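Local coordinates for GST N-terminal domain-containing protein (Pseudomonas syringae pv. tomato, PDB 3IC8), which is of unknown function but has the two-domain build of glutathione S-transferases and so may bind glutathione or a related thiol, at residues 210-213 with 214-218; 20-24 with 25-29; 187-190 with 191-194; 161-164 with 165-169. All coordinates share one frame; numbering follows the deposited sequence.

In the fold
Contacts 1, 3 and 4 lie on three helices of the all-helical GST C-terminal domain, and contact 2 lies in the thioredoxin-like N-terminal domain. Contact 1 (210-218) links the rest. Its centre is about 12 Å from that of contact 3 and about 15 Å from those of contacts 2 and 4, and it touches all three: Phe218 CE1 is 3.7 Å from Phe24 CD1, Leu212 CD2 is 3.8 Å from Leu189 CB, and Trp211 CB is 3.5 Å from Leu167 CD1. Contacts 2 and 4 are farthest apart, with centres about 28 Å and nearest atoms about 14 Å from each other. Contacts 1 and 3 both meet helix 16-25 at the domain boundary.

Contact 1 of 4, residues 210-213 with 214-218; sequences VWLD and RVLGF
Val215 N donates to Trp211 O over 3.1 Å, and Leu216 N to Leu212 O over the same distance, both nearly straight. These are i to i+4 bonds of helix 206-216, in the GST C-terminal domain. The bond from Arg214 N to Val210 O is longer, and that from Gly217 N to Asp213 O is weak and bent.

Above this backbone ladder, Val215 sets one methyl on the indole of Trp211. CG2 stands 3.8 Å from the centroid of the Trp211 five-membered ring, 26° off the normal, a CH-pi contact displaced toward the rim. Indole NE1 is itself held by Asp182 OD1, and that hydrogen bond helps fix the rotation of the ring that receives the methyl. Arg214 NH1 comes to the edge of that ring, near its plane, with the guanidinium turned 60° from the indole. A bend at chi3 (-85°) folds the arginine back along the helix, where NH2 passes 3.8 Å from Val210 CG1 and one face of the guanidinium lies over Val210 O; NE has a long, weak ion pair with Asp172 OD1.

Farther round the helix, Leu212 and Leu216 meet by their branches. Trp211, Leu212 and Val215 all turn to helix 180-193, while Phe218 meets Phe24 edge-to-face at the domain boundary and its O accepts a hydrogen bond from Asn28 ND2 of the second subunit. Between the two leucines the touch is methyl to methyl: Leu212 CD1 lies 3.7 Å from Leu216 CD2.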
# COMPACT_ATOMS: atom_id res chain seq x y z
N VAL A 210 11.81 1.63 1.59
CA VAL A 210 10.64 1.46 2.41
C VAL A 210 10.39 2.66 3.30
O VAL A 210 9.30 3.11 3.43
CB VAL A 210 10.81 0.23 3.27
CG1 VAL A 210 9.85 0.20 4.40
CG2 VAL A 210 10.71 -0.97 2.45
N TRP A 211 11.45 3.15 3.91
CA TRP A 211 11.40 4.31 4.76
C TRP A 211 11.00 5.52 3.99
O TRP A 211 10.27 6.35 4.47
CB TRP A 211 12.75 4.55 5.44
CG TRP A 211 12.90 5.92 5.96
CD1 TRP A 211 12.47 6.38 7.13
CD2 TRP A 211 13.55 7.01 5.33
NE1 TRP A 211 12.78 7.67 7.28
CE2 TRP A 211 13.46 8.09 6.18
CE3 TRP A 211 14.20 7.18 4.12
CZ2 TRP A 211 13.96 9.31 5.86
CZ3 TRP A 211 14.68 8.37 3.81
CH2 TRP A 211 14.57 9.43 4.67
N LEU A 212 11.50 5.63 2.78
CA LEU A 212 11.22 6.77 1.97
C LEU A 212 9.74 6.87 1.61
O LEU A 212 9.19 7.92 1.64
CB LEU A 212 12.10 6.78 0.73
CG LEU A 212 11.80 7.84 -0.30
CD1 LEU A 212 11.97 9.19 0.22
CD2 LEU A 212 12.60 7.66 -1.49
N ASP A 213 9.12 5.75 1.29
CA ASP A 213 7.71 5.72 0.97
C ASP A 213 6.88 6.09 2.15
O ASP A 213 5.86 6.69 2.03
CB ASP A 213 7.30 4.39 0.38
CG ASP A 213 7.86 4.18 -0.97
OD1 ASP A 213 8.20 5.17 -1.62
OD2 ASP A 213 8.00 3.04 -1.40
N ARG A 214 7.33 5.71 3.32
CA ARG A 214 6.66 6.09 4.52
C ARG A 214 6.66 7.59 4.74
O ARG A 214 5.68 8.17 5.10
CB ARG A 214 7.36 5.41 5.67
CG ARG A 214 6.54 5.18 6.87
CD ARG A 214 7.38 4.72 8.02
NE ARG A 214 7.58 3.31 7.98
CZ ARG A 214 8.75 2.70 7.88
NH1 ARG A 214 9.87 3.38 7.82
NH2 ARG A 214 8.78 1.39 7.84
N VAL A 215 7.80 8.23 4.55
CA VAL A 215 7.92 9.66 4.70
C VAL A 215 7.13 10.45 3.69
O VAL A 215 6.59 11.46 4.00
CB VAL A 215 9.38 10.09 4.72
CG1 VAL A 215 9.49 11.51 4.99
CG2 VAL A 215 10.11 9.34 5.75
N LEU A 216 7.09 9.98 2.46
CA LEU A 216 6.33 10.57 1.37
C LEU A 216 4.83 10.42 1.57
O LEU A 216 4.05 11.16 1.06
CB LEU A 216 6.75 9.98 0.04
CG LEU A 216 7.86 10.59 -0.80
CD1 LEU A 216 8.72 11.47 -0.06
CD2 LEU A 216 8.68 9.55 -1.43
N GLY A 217 4.45 9.43 2.35
CA GLY A 217 3.08 9.05 2.60
C GLY A 217 2.28 9.94 3.50
O GLY A 217 1.09 9.77 3.61
N PHE A 218 2.96 10.85 4.17
CA PHE A 218 2.35 11.88 4.98
C PHE A 218 1.58 12.82 4.08
O PHE A 218 0.65 13.46 4.49
CB PHE A 218 3.39 12.64 5.78
CG PHE A 218 3.88 11.92 6.99
CD1 PHE A 218 3.11 11.81 8.11
CD2 PHE A 218 5.11 11.36 7.01
CE1 PHE A 218 3.56 11.15 9.19
CE2 PHE A 218 5.55 10.71 8.11
CZ PHE A 218 4.77 10.61 9.19

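Contact 2 of 4, residues 20-24 with 25-29; sequences LMLGF and KGVNW
Leu22 and Trp29 meet where helix 16-25 turns back into strand 28-33, inside the beta-alpha-beta unit of the thioredoxin-like domain. The apolar part is a CH-pi contact: Leu22 CD1 lies 3.5 Å from the centroid of the Trp29 five-membered ring, only 14° off its normal, and so sits squarely over one face. Trp29 reaches this position with CG between its backbone N and carbonyl carbon (chi1 53°), which turns the indole toward the helix. The other branch of Leu22 serves Val27, with CD2 3.8 Å from Val27 CG2, so the two branches of one leucine pack on two residues of the returning chain, Trp29 and Val27.

Among the backbone bonds, Lys25 N donates to Met21 O in a nearly straight helical bond. Gly26, with phi 60°, ends the helix in a Schellman motif; its N donates to Gly23 O over 3.2 Å from well above the carbonyl plane.

Polar ends are met by other parts of the fold. Lys25 NZ makes a salt bridge with Glu74 and hydrogen bonds to Pro80 O and Lys77 O, while Trp29 NE1 donates to His220 O.

Chemically, the turn divides its tasks: the glycine takes the positive phi that reverses the chain, an aliphatic branch covers the indole, and the buried ammonium has an anion and two carbonyls, which probably offset its charge.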
# COMPACT_ATOMS: atom_id res chain seq x y z
N LEU A 20 5.25 18.56 1.94
CA LEU A 20 5.28 17.45 2.85
C LEU A 20 5.19 17.92 4.26
O LEU A 20 4.62 17.29 5.08
CB LEU A 20 6.49 16.56 2.63
CG LEU A 20 6.51 15.83 1.31
CD1 LEU A 20 7.85 15.38 0.93
CD2 LEU A 20 5.55 14.73 1.24
N MSE A 21 5.80 19.06 4.53
CA MSE A 21 5.79 19.62 5.85
C MSE A 21 4.37 19.95 6.23
O MSE A 21 3.95 19.72 7.32
CB MSE A 21 6.67 20.85 5.92
CG MSE A 21 8.13 20.60 6.11
SE MSE A 21 9.30 22.04 5.69
CE MSE A 21 8.81 23.28 6.96
N LEU A 22 3.62 20.48 5.29
CA LEU A 22 2.23 20.72 5.51
C LEU A 22 1.46 19.45 5.72
O LEU A 22 0.56 19.42 6.49
CB LEU A 22 1.65 21.59 4.42
CG LEU A 22 2.19 23.00 4.45
CD1 LEU A 22 1.87 23.76 3.23
CD2 LEU A 22 1.72 23.72 5.60
N GLY A 23 1.82 18.39 5.03
CA GLY A 23 1.19 17.11 5.23
C GLY A 23 1.39 16.47 6.58
O GLY A 23 0.48 15.91 7.13
N PHE A 24 2.60 16.54 7.09
CA PHE A 24 2.96 15.98 8.36
C PHE A 24 2.19 16.66 9.46
O PHE A 24 1.71 16.05 10.36
CB PHE A 24 4.47 16.13 8.50
CG PHE A 24 5.02 15.72 9.81
CD1 PHE A 24 5.14 14.40 10.14
CD2 PHE A 24 5.47 16.64 10.67
CE1 PHE A 24 5.66 14.05 11.29
CE2 PHE A 24 5.99 16.26 11.83
CZ PHE A 24 6.09 14.98 12.13
N LYS A 25 2.05 17.96 9.36
CA LYS A 25 1.26 18.74 10.27
C LYS A 25 -0.27 18.56 10.21
O LYS A 25 -0.94 18.88 11.13
CB LYS A 25 1.63 20.21 10.18
CG LYS A 25 2.93 20.54 10.80
CD LYS A 25 2.99 20.23 12.24
CE LYS A 25 4.24 20.78 12.82
NZ LYS A 25 4.49 20.39 14.19
N GLY A 26 -0.79 18.02 9.13
CA GLY A 26 -2.22 17.87 8.97
C GLY A 26 -3.06 19.13 9.02
O GLY A 26 -4.11 19.16 9.59
N VAL A 27 -2.57 20.17 8.38
CA VAL A 27 -3.14 21.47 8.46
C VAL A 27 -3.78 21.77 7.15
O VAL A 27 -3.46 21.17 6.18
CB VAL A 27 -2.07 22.51 8.71
CG1 VAL A 27 -1.82 22.67 10.15
CG2 VAL A 27 -0.82 22.13 8.00
N ASN A 28 -4.70 22.69 7.13
CA ASN A 28 -5.34 23.09 5.92
C ASN A 28 -4.69 24.38 5.51
O ASN A 28 -4.46 25.23 6.32
CB ASN A 28 -6.82 23.27 6.16
CG ASN A 28 -7.54 21.97 6.26
OD1 ASN A 28 -8.35 21.64 5.43
ND2 ASN A 28 -7.26 21.23 7.29
N TRP A 29 -4.37 24.51 4.24
CA TRP A 29 -3.64 25.65 3.78
C TRP A 29 -4.12 26.16 2.45
O TRP A 29 -4.74 25.47 1.71
CB TRP A 29 -2.13 25.36 3.76
CG TRP A 29 -1.74 24.16 3.01
CD1 TRP A 29 -1.89 22.90 3.39
CD2 TRP A 29 -1.13 24.11 1.72
NE1 TRP A 29 -1.43 22.05 2.45
CE2 TRP A 29 -0.95 22.77 1.41
CE3 TRP A 29 -0.74 25.07 0.80
CZ2 TRP A 29 -0.39 22.37 0.23
CZ3 TRP A 29 -0.18 24.66 -0.36
CH2 TRP A 29 -0.01 23.33 -0.64

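Contact 3 of 4, residues 187-190 with 191-194; sequences HTLW and FLKQ
Phe191 brings its ring rim over one face of His187, one helical turn earlier. CE2 of Phe191 stands 3.6 Å above the imidazole plane, displaced toward the rim, and lies 3.7 Å from His187 CE1. The centroids are 5.2 Å apart and the planes meet at 54°, so the pair is oblique. His187 CG lies opposite its backbone N (chi1 -173°), whereas Phe191 CG lies opposite its own carbonyl carbon (chi1 -76°); these choices bring the two rings together on one flank of helix 180-193. The phenyl edge also faces the backbone: Thr188 O lies in its plane, and His187 O is 3.4 Å from Phe191 CD2.

Across the ladder, the end of the Gln194 side chain lies over one face of the Trp190 indole, and Gln194 CG packs 3.4 Å from Trp190 O. On the far flank Leu189 and Leu192 approach obliquely, their CD2 methyls 4.1 Å apart. The backbone below is only loosely bonded: Lys193 N reaches Leu189 O over 3.2 Å, while Phe191 N gives Thr188 O just a weak i to i+3 bond. Lys193 CG rests on Leu189 O, and its chain then runs off so that NZ forms a salt bridge with Asp203 and a hydrogen bond with Tyr9 OH of the third subunit.

This buried stretch packs against three other helices. Leu189 and Lys193 face helix 206-216, Thr188 and Leu192 face helix 88-110, and His187 and Trp190 touch helix 16-25 of the thioredoxin-like domain, near Phe14, whose ring meets Phe191 edge-to-face.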
# COMPACT_ATOMS: atom_id res chain seq x y z
N HIS A 187 13.56 14.65 0.98
CA HIS A 187 13.48 15.56 -0.12
C HIS A 187 14.58 15.28 -1.10
O HIS A 187 14.34 15.30 -2.27
CB HIS A 187 13.61 16.98 0.38
CG HIS A 187 13.38 18.02 -0.66
ND1 HIS A 187 12.52 17.85 -1.70
CD2 HIS A 187 13.90 19.26 -0.80
CE1 HIS A 187 12.50 18.94 -2.44
NE2 HIS A 187 13.34 19.80 -1.91
N THR A 188 15.79 15.01 -0.64
CA THR A 188 16.88 14.74 -1.55
C THR A 188 16.65 13.52 -2.41
O THR A 188 16.92 13.51 -3.56
CB THR A 188 18.30 14.68 -0.85
OG1 THR A 188 18.56 13.39 -0.31
CG2 THR A 188 18.41 15.67 0.22
N LEU A 189 16.13 12.47 -1.80
CA LEU A 189 15.84 11.23 -2.47
C LEU A 189 14.74 11.33 -3.51
O LEU A 189 14.69 10.57 -4.42
CB LEU A 189 15.51 10.17 -1.46
CG LEU A 189 16.61 10.00 -0.46
CD1 LEU A 189 16.37 8.80 0.32
CD2 LEU A 189 17.92 9.91 -1.12
N TRP A 190 13.86 12.27 -3.30
CA TRP A 190 12.74 12.50 -4.15
C TRP A 190 13.22 12.89 -5.54
O TRP A 190 12.64 12.52 -6.52
CB TRP A 190 11.85 13.55 -3.51
CG TRP A 190 10.79 14.08 -4.33
CD1 TRP A 190 10.68 15.32 -4.77
CD2 TRP A 190 9.65 13.39 -4.78
NE1 TRP A 190 9.56 15.47 -5.49
CE2 TRP A 190 8.90 14.28 -5.51
CE3 TRP A 190 9.20 12.08 -4.66
CZ2 TRP A 190 7.74 13.93 -6.12
CZ3 TRP A 190 8.05 11.74 -5.25
CH2 TRP A 190 7.32 12.65 -5.97
N PHE A 191 14.32 13.63 -5.60
CA PHE A 191 14.91 13.98 -6.86
C PHE A 191 15.38 12.74 -7.62
O PHE A 191 15.16 12.64 -8.78
CB PHE A 191 16.08 14.95 -6.67
CG PHE A 191 15.67 16.35 -6.37
CD1 PHE A 191 15.47 17.25 -7.37
CD2 PHE A 191 15.50 16.77 -5.09
CE1 PHE A 191 15.10 18.52 -7.09
CE2 PHE A 191 15.11 18.02 -4.82
CZ PHE A 191 14.92 18.90 -5.81
N LEU A 192 16.01 11.82 -6.93
CA LEU A 192 16.51 10.61 -7.56
C LEU A 192 15.43 9.71 -8.12
O LEU A 192 15.60 9.12 -9.13
CB LEU A 192 17.41 9.83 -6.63
CG LEU A 192 18.84 10.23 -6.31
CD1 LEU A 192 19.59 10.96 -7.35
CD2 LEU A 192 18.95 10.88 -5.02
N LYS A 193 14.30 9.66 -7.44
CA LYS A 193 13.18 8.84 -7.81
C LYS A 193 12.52 9.23 -9.13
O LYS A 193 11.82 8.48 -9.70
CB LYS A 193 12.16 8.85 -6.70
CG LYS A 193 12.58 8.15 -5.47
CD LYS A 193 12.65 6.67 -5.65
CE LYS A 193 11.37 6.02 -5.29
NZ LYS A 193 11.42 4.59 -5.46
N GLN A 194 12.79 10.44 -9.58
CA GLN A 194 12.24 11.01 -10.79
C GLN A 194 12.65 10.34 -12.09
O GLN A 194 11.99 10.47 -13.08
CB GLN A 194 12.55 12.49 -10.85
CG GLN A 194 12.01 13.31 -9.72
CD GLN A 194 10.58 13.04 -9.43
OE1 GLN A 194 10.24 12.57 -8.37
NE2 GLN A 194 9.73 13.33 -10.36

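Contact 4 of 4, residues 161-164 with 165-169; sequences SRLE and SQLSH
Leu163 and Leu167 run alongside each other in the same direction, one turn apart on helix 149-167. Their apolar contact is a loose one: Leu163 CG is 4.0 Å from Leu167 CD1. With CG opposite its backbone N (chi1 -177°), Leu163 leans along the helix to reach that methyl.

Four successive backbone bonds run along this part of the helix. Ser165 N to Ser161 O is the shortest at 2.8 Å; Gln166 N to Arg162 O and Leu167 N to Leu163 O follow, nearly straight, and Ser168 N to Glu164 O, at 136°, is more bent.

Serine hydroxyls add bonds to main-chain carbonyls. Ser168 OG, held between its own N and carbonyl carbon (chi1 74°), donates to Ser165 O over 3.1 Å from above the carbonyl plane, and Ser161 OG bonds to Pro157 O.

Between helices, Glu164 OE1 takes weak hydrogen bonds from Ser207 N and Val208 N, a carboxylate at the N-terminal end of helix 206-216. Leu163 and Leu167 pack on that same helix, through Val208, Ser207 and Trp211. Leucines one turn apart facing a neighbouring helix, with more exposed polar residues beside them, fit the helix-bundle C-terminal domain of the GST fold.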
# COMPACT_ATOMS: atom_id res chain seq x y z
N SER A 161 24.73 3.64 2.28
CA SER A 161 25.01 2.45 3.03
C SER A 161 24.84 2.66 4.51
O SER A 161 24.41 1.79 5.21
CB SER A 161 26.39 1.91 2.68
OG SER A 161 27.40 2.72 3.17
N ARG A 162 25.23 3.83 4.97
CA ARG A 162 25.07 4.20 6.34
C ARG A 162 23.62 4.27 6.70
O ARG A 162 23.23 3.78 7.72
CB ARG A 162 25.77 5.53 6.58
CG ARG A 162 27.03 5.45 7.39
CD ARG A 162 28.24 6.01 6.72
NE ARG A 162 28.49 7.40 7.05
CZ ARG A 162 29.69 7.97 7.12
NH1 ARG A 162 30.78 7.29 6.93
NH2 ARG A 162 29.78 9.23 7.42
N LEU A 163 22.83 4.89 5.86
CA LEU A 163 21.41 5.00 6.06
C LEU A 163 20.73 3.66 6.02
O LEU A 163 19.86 3.42 6.79
CB LEU A 163 20.79 5.94 5.06
CG LEU A 163 19.30 6.22 5.18
CD1 LEU A 163 18.96 6.86 6.45
CD2 LEU A 163 18.87 7.05 4.06
N GLU A 164 21.17 2.80 5.12
CA GLU A 164 20.74 1.42 5.03
C GLU A 164 21.08 0.62 6.26
O GLU A 164 20.28 -0.10 6.74
CB GLU A 164 21.32 0.76 3.79
CG GLU A 164 21.00 -0.71 3.57
CD GLU A 164 19.54 -0.98 3.38
OE1 GLU A 164 18.81 -0.06 3.10
OE2 GLU A 164 19.10 -2.13 3.52
N SER A 165 22.26 0.81 6.80
CA SER A 165 22.63 0.18 8.04
C SER A 165 21.76 0.57 9.23
O SER A 165 21.43 -0.24 10.01
CB SER A 165 24.06 0.51 8.39
OG SER A 165 24.95 -0.39 7.82
N GLN A 166 21.42 1.83 9.38
CA GLN A 166 20.52 2.24 10.42
C GLN A 166 19.07 1.73 10.31
O GLN A 166 18.47 1.36 11.27
CB GLN A 166 20.54 3.74 10.55
CG GLN A 166 19.40 4.27 11.31
CD GLN A 166 19.62 5.64 11.84
OE1 GLN A 166 18.70 6.27 12.29
NE2 GLN A 166 20.84 6.12 11.77
N LEU A 167 18.53 1.75 9.11
CA LEU A 167 17.16 1.34 8.85
C LEU A 167 16.90 -0.15 8.94
O LEU A 167 15.82 -0.57 9.24
CB LEU A 167 16.65 1.93 7.55
CG LEU A 167 16.48 3.43 7.58
CD1 LEU A 167 16.14 3.98 6.27
CD2 LEU A 167 15.48 3.82 8.55
N SER A 168 17.92 -0.93 8.72
CA SER A 168 17.81 -2.35 8.65
C SER A 168 17.39 -2.85 10.00
O SER A 168 16.91 -3.93 10.13
CB SER A 168 19.10 -2.98 8.19
OG SER A 168 20.07 -2.95 9.19
N HIS A 169 17.50 -2.00 10.99
CA HIS A 169 17.10 -2.32 12.34
C HIS A 169 15.62 -2.19 12.59
O HIS A 169 15.16 -2.50 13.63
CB HIS A 169 17.83 -1.46 13.33
CG HIS A 169 19.25 -1.83 13.50
ND1 HIS A 169 20.28 -0.99 13.18
CD2 HIS A 169 19.82 -2.97 13.92
CE1 HIS A 169 21.42 -1.59 13.40
NE2 HIS A 169 21.17 -2.80 13.86